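DNA polymerase beta (Leishmania infantum, PDB 4P4M) catalyses template-directed addition of deoxyribonucleotides to a DNA primer as a family X polymerase and probably serves in base excision repair. Local coordinates at residues 296-299 against 300-303. Numbering follows the deposited sequence.
Sequences NVIM and RQAA. With D3T (2',3'-dideoxy-thymidine-5'-triphosphate), chain D; nucleotides of chain C.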
loop_
_atom_site.group_PDB
_atom_site.type_symbol
_atom_site.label_atom_id
_atom_site.label_comp_id
_atom_site.label_asym_id
_atom_site.label_seq_id
_atom_site.Cartn_x
_atom_site.Cartn_y
_atom_site.Cartn_z
ATOM N N ASN A 296 1.454 5.360 -13.045
ATOM C CA ASN A 296 0.431 6.171 -12.369
ATOM C C ASN A 296 0.654 7.662 -12.605
ATOM O O ASN A 296 -0.292 8.412 -12.805
ATOM C CB ASN A 296 0.406 5.919 -10.847
ATOM C CG ASN A 296 -0.126 4.535 -10.474
ATOM O OD1 ASN A 296 -0.676 3.813 -11.306
ATOM N ND2 ASN A 296 0.017 4.177 -9.201
ATOM N N VAL A 297 1.906 8.096 -12.546
ATOM C CA VAL A 297 2.199 9.509 -12.780
ATOM C C VAL A 297 1.830 9.927 -14.212
ATOM O O VAL A 297 1.204 10.966 -14.421
ATOM C CB VAL A 297 3.680 9.845 -12.475
ATOM C CG1 VAL A 297 4.015 11.250 -12.959
ATOM C CG2 VAL A 297 3.947 9.704 -10.980
ATOM N N ILE A 298 2.210 9.106 -15.189
ATOM C CA ILE A 298 1.851 9.349 -16.596
ATOM C C ILE A 298 0.330 9.395 -16.812
ATOM O O ILE A 298 -0.189 10.293 -17.489
ATOM C CB ILE A 298 2.495 8.290 -17.532
ATOM C CG1 ILE A 298 4.012 8.498 -17.598
ATOM C CG2 ILE A 298 1.884 8.345 -18.933
ATOM C CD1 ILE A 298 4.774 7.312 -18.154
ATOM N N MET A 299 -0.393 8.437 -16.239
ATOM C CA MET A 299 -1.855 8.414 -16.387
ATOM C C MET A 299 -2.521 9.601 -15.671
ATOM O O MET A 299 -3.501 10.172 -16.168
ATOM C CB MET A 299 -2.442 7.070 -15.911
ATOM C CG MET A 299 -3.961 6.950 -16.086
ATOM S SD MET A 299 -4.627 5.290 -15.751
ATOM C CE MET A 299 -4.803 4.629 -17.407
ATOM N N ARG A 300 -1.994 9.981 -14.510
ATOM C CA ARG A 300 -2.542 11.130 -13.786
ATOM C C ARG A 300 -2.251 12.452 -14.523
ATOM O O ARG A 300 -3.055 13.388 -14.478
ATOM C CB ARG A 300 -2.053 11.149 -12.323
ATOM C CG ARG A 300 -2.650 9.983 -11.512
ATOM C CD ARG A 300 -1.958 9.717 -10.161
ATOM N NE ARG A 300 -2.630 8.604 -9.481
ATOM C CZ ARG A 300 -2.615 8.402 -8.167
ATOM N NH1 ARG A 300 -1.925 9.214 -7.368
ATOM N NH2 ARG A 300 -3.288 7.377 -7.655
ATOM N N GLN A 301 -1.110 12.525 -15.200
ATOM C CA GLN A 301 -0.789 13.680 -16.040
ATOM C C GLN A 301 -1.760 13.761 -17.225
ATOM O O GLN A 301 -2.227 14.843 -17.594
ATOM C CB GLN A 301 0.657 13.602 -16.547
ATOM C CG GLN A 301 1.719 13.945 -15.506
ATOM C CD GLN A 301 3.142 13.657 -15.987
ATOM O OE1 GLN A 301 3.359 12.839 -16.884
ATOM N NE2 GLN A 301 4.118 14.337 -15.386
ATOM N N ALA A 302 -2.048 12.611 -17.834
ATOM C CA ALA A 302 -3.018 12.564 -18.931
ATOM C C ALA A 302 -4.386 13.075 -18.465
ATOM O O ALA A 302 -5.071 13.811 -19.190
ATOM C CB ALA A 302 -3.138 11.147 -19.488
ATOM N N ALA A 303 -4.787 12.679 -17.257
ATOM C CA ALA A 303 -6.035 13.159 -16.669
ATOM C C ALA A 303 -6.023 14.684 -16.532
ATOM O O ALA A 303 -6.968 15.364 -16.942
ATOM C CB ALA A 303 -6.288 12.484 -15.290
HETATM P PA D3T D . 5.349 -0.516 -4.453
HETATM O O1A D3T D . 4.970 -1.618 -3.522
HETATM O O2A D3T D . 6.190 0.561 -3.829
HETATM O "O5'" D3T D . 3.792 0.347 -4.314
HETATM C "C5'" D3T D . 2.730 -0.341 -4.745
HETATM C "C4'" D3T D . 1.831 0.521 -5.716
HETATM O "O4'" D3T D . 1.611 1.828 -5.176
HETATM C "C1'" D3T D . 1.592 2.765 -6.199
HETATM N N1 D3T D . 2.564 3.859 -5.898
HETATM C C6 D3T D . 3.805 3.539 -5.374
HETATM C C2 D3T D . 2.223 5.236 -6.201
HETATM O O2 D3T D . 1.149 5.528 -6.668
HETATM N N3 D3T D . 3.205 6.222 -5.921
HETATM C C4 D3T D . 4.368 5.838 -5.413
HETATM O O4 D3T D . 5.276 6.801 -5.158
HETATM C C5 D3T D . 4.759 4.502 -5.100
HETATM C C5M D3T D . 6.098 4.230 -4.538
HETATM C "C2'" D3T D . 1.995 2.083 -7.527
HETATM C "C3'" D3T D . 2.555 0.755 -7.062
HETATM O O3A D3T D . 5.343 -0.674 -5.993
HETATM P PB D3T D . 5.583 -2.220 -6.762
HETATM O O1B D3T D . 4.498 -3.007 -6.110
HETATM O O2B D3T D . 5.273 -1.711 -8.140
HETATM O O3B D3T D . 6.988 -2.827 -6.639
HETATM P PG D3T D . 7.769 -3.800 -5.478
HETATM O O1G D3T D . 6.793 -4.042 -4.366
HETATM O O2G D3T D . 8.945 -2.932 -5.057
HETATM O O3G D3T D . 8.111 -5.067 -6.233
ATOM O OP3 DA C 1 3.091 17.186 -12.159
ATOM P P DA C 1 3.629 16.055 -11.370
ATOM O OP1 DA C 1 4.039 16.575 -10.052
ATOM O OP2 DA C 1 4.596 15.344 -12.226
ATOM O "O5'" DA C 1 2.437 15.028 -11.081
ATOM C "C5'" DA C 1 1.530 14.632 -12.082
ATOM C "C4'" DA C 1 0.335 13.980 -11.394
ATOM O "O4'" DA C 1 0.783 12.769 -10.730
ATOM C "C3'" DA C 1 -0.339 14.831 -10.320
ATOM O "O3'" DA C 1 -1.739 14.574 -10.424
ATOM C "C2'" DA C 1 0.293 14.310 -9.020
ATOM C "C1'" DA C 1 0.549 12.835 -9.331
ATOM N N9 DA C 1 1.720 12.248 -8.659
ATOM C C8 DA C 1 2.943 12.847 -8.498
ATOM N N7 DA C 1 3.826 12.102 -7.873
ATOM C C5 DA C 1 3.147 10.925 -7.608
ATOM C C6 DA C 1 3.556 9.734 -6.961
ATOM N N6 DA C 1 4.790 9.563 -6.455
ATOM N N1 DA C 1 2.651 8.740 -6.855
ATOM C C2 DA C 1 1.418 8.940 -7.359
ATOM N N3 DA C 1 0.924 10.015 -7.988
ATOM C C4 DA C 1 1.850 10.991 -8.088
ATOM P P DT C 2 -2.801 15.431 -9.573
ATOM O OP1 DT C 2 -4.084 15.414 -10.311
ATOM O OP2 DT C 2 -2.170 16.718 -9.197
ATOM O "O5'" DT C 2 -2.963 14.585 -8.232
ATOM C "C5'" DT C 2 -3.583 13.303 -8.309
ATOM C "C4'" DT C 2 -3.364 12.566 -7.001
ATOM O "O4'" DT C 2 -1.964 12.207 -6.864
ATOM C "C3'" DT C 2 -3.748 13.340 -5.732
ATOM O "O3'" DT C 2 -4.963 12.743 -5.251
ATOM C "C2'" DT C 2 -2.558 13.115 -4.795
ATOM C "C1'" DT C 2 -1.772 11.995 -5.486
ATOM N N1 DT C 2 -0.311 11.947 -5.130
ATOM C C2 DT C 2 0.215 10.759 -4.655
ATOM O O2 DT C 2 -0.424 9.733 -4.512
ATOM N N3 DT C 2 1.543 10.797 -4.343
ATOM C C4 DT C 2 2.390 11.878 -4.458
ATOM O O4 DT C 2 3.573 11.784 -4.137
ATOM C C5 DT C 2 1.793 13.090 -4.964
ATOM C C7 DT C 2 2.634 14.333 -5.122
ATOM C C6 DT C 2 0.486 13.073 -5.269
#
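Arg300 and Asn296, one helical turn apart, illustrate how a polymerase can probe the minor groove from a single alpha helix, here helix 293-305 of the polymerase X thumb. The backbone bond from Arg300 N to Asn296 O (2.9 Å) joins the pair, and the CB of Asn296 lies over one face of the Arg300 guanidinium. With CG beside its backbone N (chi1 -70°), Asn296 directs ND2 to the O2 of the incoming dideoxythymidine triphosphate at 3.1 Å; the same amide nitrogen also donates to the Thr288 carbonyl, which helps to fix its rotation. Arg300 runs extended from CG to NE, its CG brushing Asn296 O, and brings NH1 to the minor-groove edge of two successive nucleotides. There NH1 bonds weakly to N3 of DA1 (3.0 Å) and O2 of DT2 (3.3 Å), both in chain C, while NH2 reaches Thr288 OG1 weakly. Pointing away from the DNA, Met299 packs against Val362 and Phe363 of helix 359-365; its O accepts from Ala303 N (3.0 Å). Gln301 N donates to Val297 O (2.9 Å), and in one of two conformers its NE2 bonds weakly to OP2 of DA1 (3.4 Å). Val297 CG2 rests 3.7 Å from C5 of that adenine.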